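Local coordinates for protein KauB (Pseudomonas aeruginosa PAO1, PDB 6B4R) that probably oxidises a broad range of aldehydes, aminoaldehydes among them, to the corresponding carboxylic acids with NAD(P)+ as electron acceptor, at residues 89-94 with 127-132; 103-108 with 197-202; 119-124 with 169-174; 162-167 with 238-243. One frame throughout, in Å; residues are numbered along the deposited sequence.

Contact 1: 89-94 with 127-132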
loop_
_atom_site.group_PDB
_atom_site.type_symbol
_atom_site.label_atom_id
_atom_site.label_comp_id
_atom_site.label_asym_id
_atom_site.label_seq_id
_atom_site.Cartn_x
_atom_site.Cartn_y
_atom_site.Cartn_z
ATOM N N ARG A 89 1.871 -5.345 26.864
ATOM C CA ARG A 89 1.866 -5.795 28.252
ATOM C C ARG A 89 1.141 -7.131 28.376
ATOM O O ARG A 89 1.528 -7.987 29.171
ATOM C CB ARG A 89 1.226 -4.750 29.168
ATOM C CG ARG A 89 2.077 -3.502 29.368
ATOM C CD ARG A 89 1.550 -2.631 30.505
ATOM N NE ARG A 89 0.213 -2.116 30.226
ATOM C CZ ARG A 89 -0.031 -0.946 29.646
ATOM N NH1 ARG A 89 0.974 -0.160 29.282
ATOM N NH2 ARG A 89 -1.283 -0.563 29.428
ATOM N N PHE A 90 0.091 -7.299 27.577
ATOM C CA PHE A 90 -0.640 -8.558 27.508
ATOM C C PHE A 90 0.296 -9.654 27.004
ATOM O O PHE A 90 0.311 -10.766 27.534
ATOM C CB PHE A 90 -1.847 -8.410 26.576
ATOM C CG PHE A 90 -2.799 -9.578 26.606
ATOM C CD1 PHE A 90 -2.745 -10.522 27.620
ATOM C CD2 PHE A 90 -3.751 -9.731 25.610
ATOM C CE1 PHE A 90 -3.618 -11.595 27.642
ATOM C CE2 PHE A 90 -4.628 -10.803 25.626
ATOM C CZ PHE A 90 -4.561 -11.735 26.644
ATOM N N ALA A 91 1.085 -9.328 25.984
ATOM C CA ALA A 91 2.043 -10.272 25.423
ATOM C C ALA A 91 3.135 -10.610 26.433
ATOM O O ALA A 91 3.547 -11.764 26.550
ATOM C CB ALA A 91 2.651 -9.713 24.150
ATOM N N ASP A 92 3.594 -9.596 27.163
ATOM C CA ASP A 92 4.614 -9.784 28.191
ATOM C C ASP A 92 4.107 -10.648 29.344
ATOM O O ASP A 92 4.860 -11.435 29.914
ATOM C CB ASP A 92 5.104 -8.437 28.725
ATOM C CG ASP A 92 5.868 -7.638 27.684
ATOM O OD1 ASP A 92 6.342 -8.241 26.696
ATOM O OD2 ASP A 92 6.000 -6.408 27.858
ATOM N N LEU A 93 2.830 -10.497 29.683
ATOM C CA LEU A 93 2.227 -11.283 30.756
ATOM C C LEU A 93 2.151 -12.769 30.405
ATOM O O LEU A 93 2.287 -13.625 31.280
ATOM C CB LEU A 93 0.842 -10.740 31.120
ATOM C CG LEU A 93 0.824 -9.482 31.993
ATOM C CD1 LEU A 93 -0.599 -9.057 32.310
ATOM C CD2 LEU A 93 1.611 -9.707 33.277
ATOM N N LEU A 94 1.933 -13.070 29.128
ATOM C CA LEU A 94 1.946 -14.455 28.663
ATOM C C LEU A 94 3.330 -15.065 28.857
ATOM O O LEU A 94 3.464 -16.238 29.207
ATOM C CB LEU A 94 1.543 -14.535 27.190
ATOM C CG LEU A 94 0.077 -14.844 26.881
ATOM C CD1 LEU A 94 -0.847 -13.803 27.493
ATOM C CD2 LEU A 94 -0.142 -14.941 25.382
ATOM N N SER A 127 2.695 -13.401 18.557
ATOM C CA SER A 127 1.556 -13.093 17.698
ATOM C C SER A 127 0.768 -11.897 18.224
ATOM O O SER A 127 0.321 -11.049 17.449
ATOM C CB SER A 127 0.637 -14.307 17.571
ATOM O OG SER A 127 -0.494 -13.996 16.778
ATOM N N LEU A 128 0.593 -11.839 19.541
ATOM C CA LEU A 128 -0.067 -10.700 20.168
ATOM C C LEU A 128 0.806 -9.458 20.045
ATOM O O LEU A 128 0.322 -8.375 19.709
ATOM C CB LEU A 128 -0.354 -10.984 21.645
ATOM C CG LEU A 128 -1.375 -12.067 21.993
ATOM C CD1 LEU A 128 -1.589 -12.116 23.499
ATOM C CD2 LEU A 128 -2.689 -11.822 21.274
ATOM N N ARG A 129 2.097 -9.627 20.315
ATOM C CA ARG A 129 3.049 -8.526 20.253
ATOM C C ARG A 129 3.137 -7.936 18.846
ATOM O O ARG A 129 3.104 -6.718 18.678
ATOM C CB ARG A 129 4.433 -8.977 20.732
ATOM C CG ARG A 129 5.476 -7.871 20.730
ATOM C CD ARG A 129 6.828 -8.357 21.239
ATOM N NE ARG A 129 6.834 -8.537 22.688
ATOM C CZ ARG A 129 6.779 -9.715 23.297
ATOM N NH1 ARG A 129 6.724 -10.834 22.584
ATOM N NH2 ARG A 129 6.785 -9.775 24.621
ATOM N N TRP A 130 3.239 -8.807 17.845
ATOM C CA TRP A 130 3.340 -8.388 16.448
ATOM C C TRP A 130 2.105 -7.595 16.018
ATOM O O TRP A 130 2.220 -6.517 15.428
ATOM C CB TRP A 130 3.515 -9.615 15.548
ATOM C CG TRP A 130 3.989 -9.317 14.153
ATOM C CD1 TRP A 130 5.282 -9.313 13.712
ATOM C CD2 TRP A 130 3.177 -9.003 13.013
ATOM N NE1 TRP A 130 5.326 -9.009 12.373
ATOM C CE2 TRP A 130 4.047 -8.813 11.919
ATOM C CE3 TRP A 130 1.800 -8.856 12.810
ATOM C CZ2 TRP A 130 3.586 -8.486 10.642
ATOM C CZ3 TRP A 130 1.344 -8.534 11.543
ATOM C CH2 TRP A 130 2.235 -8.351 10.475
ATOM N N SER A 131 0.926 -8.133 16.320
ATOM C CA SER A 131 -0.332 -7.476 15.978
ATOM C C SER A 131 -0.465 -6.130 16.682
ATOM O O SER A 131 -1.067 -5.198 16.149
ATOM C CB SER A 131 -1.524 -8.368 16.333
ATOM O OG SER A 131 -1.445 -9.615 15.668
ATOM N N ALA A 132 0.099 -6.038 17.882
ATOM C CA ALA A 132 0.100 -4.792 18.643
ATOM C C ALA A 132 1.002 -3.756 17.981
ATOM O O ALA A 132 0.617 -2.599 17.815
ATOM C CB ALA A 132 0.551 -5.049 20.075
#
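Phe90 turns one ring face to Leu128 where helix 80-96 packs antiparallel against helix 113-133, the axes of the short segments running 8.4 Å apart with 167° between their N-to-C directions. The contact is CH-pi: the Leu128 CD1 methyl lies 4.0 Å from the centroid of the Phe90 ring, over the face but displaced toward the rim on the CD2 side. Ala207 and Ala210 of helix 198-210 also touch Phe90. Next comes Ala91, whose CA is 5.5 Å from the CA of Arg129, the nearest backbone pair in the two segments. Its CB makes two contacts: it packs 3.9 Å from Arg129 CB, and it sits over the centre of one face of the guanidinium of that arginine, 4.1 Å above the plane. Asp92 then forms a salt bridge, OD1 accepting from Arg129 NH2 at 2.6 Å. The oxygen stays close to the guanidinium plane. A bend at chi3 (-75°) turns the otherwise extended arginine to bring NH2 onto the carboxylate. One turn beyond Phe90, Leu94 returns to the apolar side, where Cys175 of helix 170-183 touches both it and Leu128. There Leu94 CD2 meets Leu128 CD1 at 3.7 Å, the same methyl that lies over the Phe90 ring.

Contact 2: 103-108 with 197-202. With K (potassium ion), chain G.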
loop_
_atom_site.group_PDB
_atom_site.type_symbol
_atom_site.label_atom_id
_atom_site.label_comp_id
_atom_site.label_asym_id
_atom_site.label_seq_id
_atom_site.Cartn_x
_atom_site.Cartn_y
_atom_site.Cartn_z
ATOM N N LEU A 103 2.090 -25.691 30.851
ATOM C CA LEU A 103 1.695 -26.854 31.637
ATOM C C LEU A 103 0.199 -27.103 31.485
ATOM O O LEU A 103 -0.244 -28.248 31.379
ATOM C CB LEU A 103 2.064 -26.656 33.110
ATOM C CG LEU A 103 1.726 -27.793 34.076
ATOM C CD1 LEU A 103 2.353 -29.105 33.622
ATOM C CD2 LEU A 103 2.176 -27.441 35.485
ATOM N N LEU A 104 -0.572 -26.021 31.471
ATOM C CA LEU A 104 -2.007 -26.102 31.228
ATOM C C LEU A 104 -2.303 -26.693 29.847
ATOM O O LEU A 104 -3.233 -27.481 29.693
ATOM C CB LEU A 104 -2.653 -24.722 31.369
ATOM C CG LEU A 104 -2.835 -24.217 32.802
ATOM C CD1 LEU A 104 -3.292 -22.768 32.821
ATOM C CD2 LEU A 104 -3.830 -25.097 33.541
ATOM N N GLU A 105 -1.503 -26.315 28.855
ATOM C CA GLU A 105 -1.642 -26.840 27.498
ATOM C C GLU A 105 -1.440 -28.352 27.451
ATOM O O GLU A 105 -2.307 -29.093 26.984
ATOM C CB GLU A 105 -0.629 -26.171 26.567
ATOM C CG GLU A 105 -1.064 -24.821 26.033
ATOM C CD GLU A 105 -2.151 -24.944 24.989
ATOM O OE1 GLU A 105 -2.230 -26.012 24.351
ATOM O OE2 GLU A 105 -2.922 -23.977 24.807
ATOM N N THR A 106 -0.282 -28.790 27.936
ATOM C CA THR A 106 0.116 -30.195 27.926
ATOM C C THR A 106 -0.865 -31.106 28.663
ATOM O O THR A 106 -1.252 -32.159 28.152
ATOM C CB THR A 106 1.512 -30.357 28.546
ATOM O OG1 THR A 106 2.488 -29.778 27.672
ATOM C CG2 THR A 106 1.840 -31.822 28.768
ATOM N N LEU A 107 -1.260 -30.701 29.865
ATOM C CA LEU A 107 -2.224 -31.469 30.644
ATOM C C LEU A 107 -3.579 -31.528 29.945
ATOM O O LEU A 107 -4.251 -32.556 29.964
ATOM C CB LEU A 107 -2.376 -30.872 32.047
ATOM C CG LEU A 107 -1.160 -30.993 32.966
ATOM C CD1 LEU A 107 -1.423 -30.323 34.306
ATOM C CD2 LEU A 107 -0.781 -32.453 33.158
ATOM N N ASP A 108 -3.968 -30.424 29.316
ATOM C CA ASP A 108 -5.276 -30.325 28.679
ATOM C C ASP A 108 -5.424 -31.229 27.451
ATOM O O ASP A 108 -6.314 -32.076 27.405
ATOM C CB ASP A 108 -5.567 -28.875 28.290
ATOM C CG ASP A 108 -7.016 -28.496 28.499
ATOM O OD1 ASP A 108 -7.864 -29.405 28.594
ATOM O OD2 ASP A 108 -7.308 -27.282 28.560
ATOM N N PRO A 197 -10.125 -26.132 27.353
ATOM C CA PRO A 197 -10.590 -24.792 27.724
ATOM C C PRO A 197 -9.660 -24.026 28.675
ATOM O O PRO A 197 -9.794 -22.808 28.794
ATOM C CB PRO A 197 -11.914 -25.089 28.428
ATOM C CG PRO A 197 -11.668 -26.406 29.104
ATOM C CD PRO A 197 -10.693 -27.173 28.231
ATOM N N LEU A 198 -8.731 -24.724 29.323
ATOM C CA LEU A 198 -7.978 -24.158 30.445
ATOM C C LEU A 198 -7.154 -22.891 30.145
ATOM O O LEU A 198 -7.216 -21.921 30.903
ATOM C CB LEU A 198 -7.099 -25.232 31.095
ATOM C CG LEU A 198 -7.843 -26.494 31.550
ATOM C CD1 LEU A 198 -6.911 -27.456 32.274
ATOM C CD2 LEU A 198 -9.052 -26.147 32.416
ATOM N N THR A 199 -6.385 -22.896 29.057
ATOM C CA THR A 199 -5.517 -21.758 28.742
ATOM C C THR A 199 -6.293 -20.494 28.377
ATOM O O THR A 199 -5.856 -19.381 28.674
ATOM C CB THR A 199 -4.504 -22.079 27.617
ATOM O OG1 THR A 199 -5.190 -22.625 26.483
ATOM C CG2 THR A 199 -3.462 -23.071 28.105
ATOM N N ALA A 200 -7.442 -20.670 27.731
ATOM C CA ALA A 200 -8.290 -19.541 27.366
ATOM C C ALA A 200 -8.882 -18.908 28.618
ATOM O O ALA A 200 -8.956 -17.686 28.733
ATOM C CB ALA A 200 -9.394 -19.993 26.424
ATOM N N ILE A 201 -9.302 -19.754 29.552
ATOM C CA ILE A 201 -9.842 -19.298 30.825
ATOM C C ILE A 201 -8.791 -18.501 31.599
ATOM O O ILE A 201 -9.099 -17.491 32.233
ATOM C CB ILE A 201 -10.318 -20.494 31.677
ATOM C CG1 ILE A 201 -11.528 -21.167 31.021
ATOM C CG2 ILE A 201 -10.656 -20.057 33.093
ATOM C CD1 ILE A 201 -11.988 -22.420 31.739
ATOM N N ARG A 202 -7.544 -18.956 31.517
ATOM C CA ARG A 202 -6.448 -18.345 32.256
ATOM C C ARG A 202 -6.083 -16.955 31.735
ATOM O O ARG A 202 -6.060 -15.987 32.496
ATOM C CB ARG A 202 -5.218 -19.254 32.223
ATOM C CG ARG A 202 -4.031 -18.719 33.004
ATOM C CD ARG A 202 -4.316 -18.685 34.496
ATOM N NE ARG A 202 -3.161 -18.224 35.261
ATOM C CZ ARG A 202 -2.997 -16.975 35.684
ATOM N NH1 ARG A 202 -3.917 -16.058 35.421
ATOM N NH2 ARG A 202 -1.912 -16.643 36.371
HETATM K K K G . -8.941 -31.977 28.156
HETATM O O HOH W 1 -5.899 -25.291 27.442
HETATM O O HOH W 2 -11.707 -31.226 28.444
#
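Asp108 OD2 accepts two hydrogen bonds, one from Leu198 N at 3.0 Å (155° at the hydrogen) and one from water 1 at 2.7 Å. Water 1 in turn accepts from Thr199 N at 2.9 Å, which ties the carboxylate to two successive amides in the first turn of helix 198-210. The positive end of that helix would probably steady the buried charge. The other oxygen serves a metal: Asp108 OD1 binds the potassium ion at 2.8 Å and Asp108 O at 2.7 Å, with water 2, Leu40 O and Lys195 O completing the observed ligands of this monovalent-cation site. Glu105 starts away from the second helix, but a bend at chi2 (-73°) brings OE2 to 3.1 Å from Thr199 OG1; OE2 also accepts a weak hydrogen bond from Leu171 N. Leu104 fills the middle, its CB resting on Thr199 CG2 at 3.7 Å, CD2 against Leu198 CD1, and CD1 against CB and CG of Arg202, whose NE forms a salt bridge with Glu100. Helices 98-109 and 198-210 thus pack with short-segment axes at 152°, nearly antiparallel. Cys39 of strand 36-40 and Val51 of strand 47-52 adjoin Leu198, while helix 6-15 packs on Leu103 and Leu107.

Contact 3: 119-124 with 169-174. With TOE (2-[2-(2-methoxy-ethoxy)-ethoxy]-ethoxyl), chain H.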
loop_
_atom_site.group_PDB
_atom_site.type_symbol
_atom_site.label_atom_id
_atom_site.label_comp_id
_atom_site.label_asym_id
_atom_site.label_seq_id
_atom_site.Cartn_x
_atom_site.Cartn_y
_atom_site.Cartn_z
ATOM N N ILE A 119 7.402 -23.453 21.715
ATOM C CA ILE A 119 6.718 -23.138 20.465
ATOM C C ILE A 119 5.410 -22.384 20.696
ATOM O O ILE A 119 5.297 -21.210 20.352
ATOM C CB ILE A 119 6.444 -24.404 19.625
ATOM C CG1 ILE A 119 7.750 -25.145 19.340
ATOM C CG2 ILE A 119 5.746 -24.041 18.326
ATOM C CD1 ILE A 119 7.580 -26.369 18.472
ATOM N N ASP A 120 4.432 -23.062 21.286
ATOM C CA ASP A 120 3.093 -22.504 21.468
ATOM C C ASP A 120 3.056 -21.161 22.201
ATOM O O ASP A 120 2.636 -20.156 21.627
ATOM C CB ASP A 120 2.189 -23.515 22.169
ATOM C CG ASP A 120 1.951 -24.754 21.331
ATOM O OD1 ASP A 120 0.912 -24.812 20.642
ATOM O OD2 ASP A 120 2.807 -25.665 21.353
ATOM N N VAL A 121 3.488 -21.148 23.460
ATOM C CA VAL A 121 3.456 -19.928 24.265
ATOM C C VAL A 121 4.319 -18.817 23.659
ATOM O O VAL A 121 3.888 -17.664 23.564
ATOM C CB VAL A 121 3.882 -20.193 25.727
ATOM C CG1 VAL A 121 4.051 -18.883 26.481
ATOM C CG2 VAL A 121 2.862 -21.080 26.424
ATOM N N ALA A 122 5.525 -19.171 23.231
ATOM C CA ALA A 122 6.431 -18.203 22.620
ATOM C C ALA A 122 5.837 -17.589 21.353
ATOM O O ALA A 122 5.923 -16.379 21.144
ATOM C CB ALA A 122 7.780 -18.846 22.324
ATOM N N SER A 123 5.224 -18.423 20.516
ATOM C CA SER A 123 4.602 -17.949 19.283
ATOM C C SER A 123 3.338 -17.146 19.564
ATOM O O SER A 123 3.065 -16.155 18.890
ATOM C CB SER A 123 4.266 -19.117 18.351
ATOM O OG SER A 123 5.428 -19.849 18.006
ATOM N N ALA A 124 2.569 -17.586 20.556
ATOM C CA ALA A 124 1.323 -16.917 20.911
ATOM C C ALA A 124 1.595 -15.519 21.453
ATOM O O ALA A 124 0.896 -14.564 21.114
ATOM C CB ALA A 124 0.542 -17.743 21.922
ATOM N N PHE A 169 -4.142 -26.360 18.793
ATOM C CA PHE A 169 -3.285 -25.258 19.224
ATOM C C PHE A 169 -4.109 -24.221 19.987
ATOM O O PHE A 169 -4.264 -23.093 19.525
ATOM C CB PHE A 169 -2.601 -24.591 18.026
ATOM C CG PHE A 169 -1.588 -25.463 17.335
ATOM C CD1 PHE A 169 -0.276 -25.514 17.779
ATOM C CD2 PHE A 169 -1.945 -26.225 16.231
ATOM C CE1 PHE A 169 0.662 -26.314 17.142
ATOM C CE2 PHE A 169 -1.011 -27.028 15.589
ATOM C CZ PHE A 169 0.294 -27.072 16.046
ATOM N N PRO A 170 -4.622 -24.596 21.170
ATOM C CA PRO A 170 -5.592 -23.794 21.930
ATOM C C PRO A 170 -5.142 -22.358 22.189
ATOM O O PRO A 170 -5.901 -21.431 21.909
ATOM C CB PRO A 170 -5.714 -24.552 23.256
ATOM C CG PRO A 170 -5.296 -25.946 22.939
ATOM C CD PRO A 170 -4.222 -25.809 21.904
ATOM N N LEU A 171 -3.934 -22.177 22.713
ATOM C CA LEU A 171 -3.445 -20.838 23.028
ATOM C C LEU A 171 -3.021 -20.064 21.780
ATOM O O LEU A 171 -3.373 -18.895 21.621
ATOM C CB LEU A 171 -2.293 -20.900 24.037
ATOM C CG LEU A 171 -1.713 -19.561 24.500
ATOM C CD1 LEU A 171 -2.790 -18.688 25.127
ATOM C CD2 LEU A 171 -0.569 -19.781 25.476
ATOM N N LEU A 172 -2.276 -20.721 20.897
ATOM C CA LEU A 172 -1.768 -20.077 19.687
ATOM C C LEU A 172 -2.884 -19.616 18.748
ATOM O O LEU A 172 -2.857 -18.485 18.257
ATOM C CB LEU A 172 -0.808 -21.008 18.940
ATOM C CG LEU A 172 -0.168 -20.405 17.687
ATOM C CD1 LEU A 172 0.620 -19.153 18.044
ATOM C CD2 LEU A 172 0.717 -21.415 16.974
ATOM N N MET A 173 -3.853 -20.492 18.496
ATOM C CA MET A 173 -4.990 -20.147 17.645
ATOM C C MET A 173 -5.809 -19.029 18.272
ATOM O O MET A 173 -6.359 -18.181 17.571
ATOM C CB MET A 173 -5.885 -21.366 17.396
ATOM C CG MET A 173 -5.251 -22.475 16.566
ATOM S SD MET A 173 -4.697 -21.936 14.935
ATOM C CE MET A 173 -2.927 -21.831 15.196
ATOM N N SER A 174 -5.890 -19.034 19.598
ATOM C CA SER A 174 -6.605 -17.989 20.315
ATOM C C SER A 174 -5.969 -16.630 20.049
ATOM O O SER A 174 -6.665 -15.650 19.793
ATOM C CB SER A 174 -6.617 -18.278 21.816
ATOM O OG SER A 174 -7.281 -19.499 22.094
HETATM O "O2'" TOE H . -4.014 -25.820 13.008
HETATM C "CA'" TOE H . -3.705 -24.647 12.246
HETATM C "CB'" TOE H . -2.472 -24.911 11.391
HETATM O "OC'" TOE H . -1.316 -24.348 12.009
HETATM C "CD'" TOE H . -0.165 -24.501 11.181
HETATM C "CE'" TOE H . 0.826 -23.374 11.457
HETATM O "OF'" TOE H . 1.476 -23.586 12.708
HETATM C "CG'" TOE H . 2.409 -22.546 12.989
HETATM C "CH'" TOE H . 3.303 -22.961 14.151
HETATM O "OI'" TOE H . 4.002 -24.154 13.796
HETATM C "CK'" TOE H . 5.058 -24.446 14.708
#
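Leu172 reaches across to helix 113-133 with CD1, which lies 3.5 Å from Ala124 N and 3.7 Å from Ser123 CB. Its CG stands anti to the backbone N (chi1 -177°), directing the branch toward Ser123 and Ala124. Alongside, Leu171 CD2 meets Val121 CG2 at 3.8 Å and Leu171 CG meets Ala124 CB at 3.9 Å, so two adjacent leucines straddle the small alanine between helices whose short segments run 17° from parallel. Toward the N-terminal ends Asp120 OD1 lies near the plane at the edge of the Phe169 ring, 3.2 Å from CD1, with carboxylate and ring planes 26° apart. The same oxygen forms a salt bridge with Lys111 NZ. Further out, Ser123 OG donates to Ile119 O at 2.7 Å from above the carbonyl plane, adding a second donor beside Ser123 N. The pocket side carries the bound TOE: Ile119 CG2 lies 3.7 Å from its CK' and Met173 SD 3.9 Å from its CA', while Asn168 ND2 hydrogen-bonds the ligand. With Trp176 and Cys302, the latter oxidised to 3-sulfinoalanine, also lining it, this pocket is consistent with the aldehyde entrance tunnel of aldehyde dehydrogenases.

Contact 4: 162-167 with 238-243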
loop_
_atom_site.group_PDB
_atom_site.type_symbol
_atom_site.label_atom_id
_atom_site.label_comp_id
_atom_site.label_asym_id
_atom_site.label_seq_id
_atom_site.Cartn_x
_atom_site.Cartn_y
_atom_site.Cartn_z
ATOM N N ALA A 162 -17.208 -13.060 17.845
ATOM C CA ALA A 162 -17.209 -14.378 18.463
ATOM C C ALA A 162 -16.103 -15.219 17.839
ATOM O O ALA A 162 -16.009 -15.319 16.616
ATOM C CB ALA A 162 -18.561 -15.050 18.283
ATOM N N ALA A 163 -15.265 -15.817 18.678
ATOM C CA ALA A 163 -14.167 -16.643 18.192
ATOM C C ALA A 163 -14.249 -18.069 18.731
ATOM O O ALA A 163 -14.213 -18.289 19.942
ATOM C CB ALA A 163 -12.833 -16.013 18.549
ATOM N N ILE A 164 -14.365 -19.030 17.820
ATOM C CA ILE A 164 -14.401 -20.442 18.179
ATOM C C ILE A 164 -13.089 -21.109 17.774
ATOM O O ILE A 164 -12.825 -21.314 16.589
ATOM C CB ILE A 164 -15.580 -21.159 17.491
ATOM C CG1 ILE A 164 -16.898 -20.462 17.835
ATOM C CG2 ILE A 164 -15.631 -22.627 17.887
ATOM C CD1 ILE A 164 -18.121 -21.156 17.269
ATOM N N VAL A 165 -12.266 -21.441 18.765
ATOM C CA VAL A 165 -10.921 -21.949 18.511
ATOM C C VAL A 165 -10.805 -23.453 18.751
ATOM O O VAL A 165 -11.481 -24.001 19.619
ATOM C CB VAL A 165 -9.874 -21.197 19.366
ATOM C CG1 VAL A 165 -9.813 -19.734 18.955
ATOM C CG2 VAL A 165 -10.195 -21.326 20.841
ATOM N N PRO A 166 -9.937 -24.126 17.976
ATOM C CA PRO A 166 -9.778 -25.581 18.065
ATOM C C PRO A 166 -8.940 -26.014 19.263
ATOM O O PRO A 166 -8.499 -25.178 20.053
ATOM C CB PRO A 166 -9.037 -25.918 16.774
ATOM C CG PRO A 166 -8.208 -24.719 16.522
ATOM C CD PRO A 166 -9.064 -23.551 16.937
ATOM N N TRP A 167 -8.714 -27.320 19.372
ATOM C CA TRP A 167 -8.028 -27.895 20.521
ATOM C C TRP A 167 -6.582 -28.286 20.238
ATOM O O TRP A 167 -5.837 -28.623 21.159
ATOM C CB TRP A 167 -8.797 -29.111 21.043
ATOM C CG TRP A 167 -9.174 -30.104 19.980
ATOM C CD1 TRP A 167 -10.402 -30.259 19.405
ATOM C CD2 TRP A 167 -8.319 -31.083 19.372
ATOM N NE1 TRP A 167 -10.366 -31.272 18.477
ATOM C CE2 TRP A 167 -9.100 -31.794 18.437
ATOM C CE3 TRP A 167 -6.974 -31.428 19.525
ATOM C CZ2 TRP A 167 -8.578 -32.826 17.659
ATOM C CZ3 TRP A 167 -6.457 -32.451 18.751
ATOM C CH2 TRP A 167 -7.258 -33.139 17.832
ATOM N N ASP A 238 -21.464 -9.444 15.409
ATOM C CA ASP A 238 -21.151 -8.873 14.102
ATOM C C ASP A 238 -20.287 -9.781 13.236
ATOM O O ASP A 238 -20.425 -9.798 12.012
ATOM C CB ASP A 238 -20.460 -7.519 14.272
ATOM C CG ASP A 238 -21.353 -6.489 14.926
ATOM O OD1 ASP A 238 -22.474 -6.267 14.419
ATOM O OD2 ASP A 238 -20.937 -5.913 15.953
ATOM N N THR A 239 -19.397 -10.530 13.877
ATOM C CA THR A 239 -18.414 -11.331 13.160
ATOM C C THR A 239 -18.113 -12.627 13.903
ATOM O O THR A 239 -17.928 -12.630 15.119
ATOM C CB THR A 239 -17.101 -10.536 12.950
ATOM O OG1 THR A 239 -17.356 -9.394 12.122
ATOM C CG2 THR A 239 -16.032 -11.397 12.295
ATOM N N LEU A 240 -18.071 -13.727 13.157
ATOM C CA LEU A 240 -17.732 -15.030 13.709
ATOM C C LEU A 240 -16.488 -15.565 13.008
ATOM O O LEU A 240 -16.487 -15.756 11.791
ATOM C CB LEU A 240 -18.910 -15.996 13.527
ATOM C CG LEU A 240 -18.859 -17.420 14.097
ATOM C CD1 LEU A 240 -18.164 -18.396 13.155
ATOM C CD2 LEU A 240 -18.193 -17.435 15.462
ATOM N N VAL A 241 -15.426 -15.799 13.773
ATOM C CA VAL A 241 -14.229 -16.425 13.225
ATOM C C VAL A 241 -14.058 -17.820 13.814
ATOM O O VAL A 241 -14.412 -18.063 14.967
ATOM C CB VAL A 241 -12.964 -15.571 13.455
ATOM C CG1 VAL A 241 -13.117 -14.214 12.782
ATOM C CG2 VAL A 241 -12.685 -15.408 14.940
ATOM N N PHE A 242 -13.525 -18.741 13.018
ATOM C CA PHE A 242 -13.498 -20.143 13.414
ATOM C C PHE A 242 -12.355 -20.925 12.771
ATOM O O PHE A 242 -11.976 -20.678 11.625
ATOM C CB PHE A 242 -14.849 -20.791 13.086
ATOM C CG PHE A 242 -14.863 -22.292 13.196
ATOM C CD1 PHE A 242 -15.075 -22.911 14.417
ATOM C CD2 PHE A 242 -14.698 -23.084 12.070
ATOM C CE1 PHE A 242 -15.104 -24.291 14.517
ATOM C CE2 PHE A 242 -14.722 -24.466 12.164
ATOM C CZ PHE A 242 -14.927 -25.069 13.389
ATOM N N THR A 243 -11.804 -21.860 13.536
ATOM C CA THR A 243 -10.827 -22.807 13.024
ATOM C C THR A 243 -11.200 -24.198 13.518
ATOM O O THR A 243 -11.337 -24.421 14.721
ATOM C CB THR A 243 -9.400 -22.466 13.484
ATOM O OG1 THR A 243 -9.051 -21.148 13.041
ATOM C CG2 THR A 243 -8.407 -23.469 12.919
#
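Ala162 and Ile164 supply all four backbone hydrogen bonds that join their strand to residues 239-243. Ala162 N donates to Thr239 O at 2.9 Å, and Ala162 O accepts from Val241 N at 2.9 Å. Two residues on, Ile164 N donates to Val241 O at 3.0 Å, and Ile164 O accepts from Thr243 N at 3.3 Å. This alternation is the signature of a parallel ladder. All four bonds are fairly straight, from 159° to 173° at the hydrogen, and the strand segments diverge by only 11°. Weaker CA-H...O contacts fill the ladder: Leu240 CA to Ala162 O, Phe242 CA to Ile164 O and Ala163 CA to Val241 O. On one face Ile164 CG2 touches Phe242 CD1 at 3.5 Å, with Ile164 CB in plane at the ring edge. Leu240 CD2 lies 3.7 Å from Ala162 CB and also reaches the Ile164 side chain. On the opposite face Ala163 CB meets Val241 CG2 at 3.7 Å. Past the ladder, Pro166 CD packs on Thr243 CB, while Thr243 OG1 hydrogen-bonds Lys177 NZ. The side chain of Thr243 is about 4 Å from that of Glu267, the predicted active-site residue. These strands lie inside a sheet that is consistent with the Rossmann-like cofactor domain of the family: strand 187-191 flanks 149-164, strand 263-267 flanks 239-243, helix 246-258 packs on Leu240 and Phe242, and helix 170-183 packs on Val165 and Val241.

In the fold
Contact 3 is the central one, touching each of the other three; its centre is about 11 Å from those of contacts 1 and 2 and about 15 Å from that of contact 4. It shares helix 113-133 with contact 1 and meets contact 2 where Glu105 and Thr199 border Pro170 and Leu171. Strand 149-164 leads into helix 170-183, and Met173 on that helix packs on Pro166, joining contact 4 to the ligand pocket. Along the chain, contact 3 is nested within the loop closed by contact 2, whereas contact 4 opens only after contact 1 has closed. Helices 98-109, 113-133, 170-183 and 198-210 thus connect the potassium site, the ligand pocket and the sheet through contact 3.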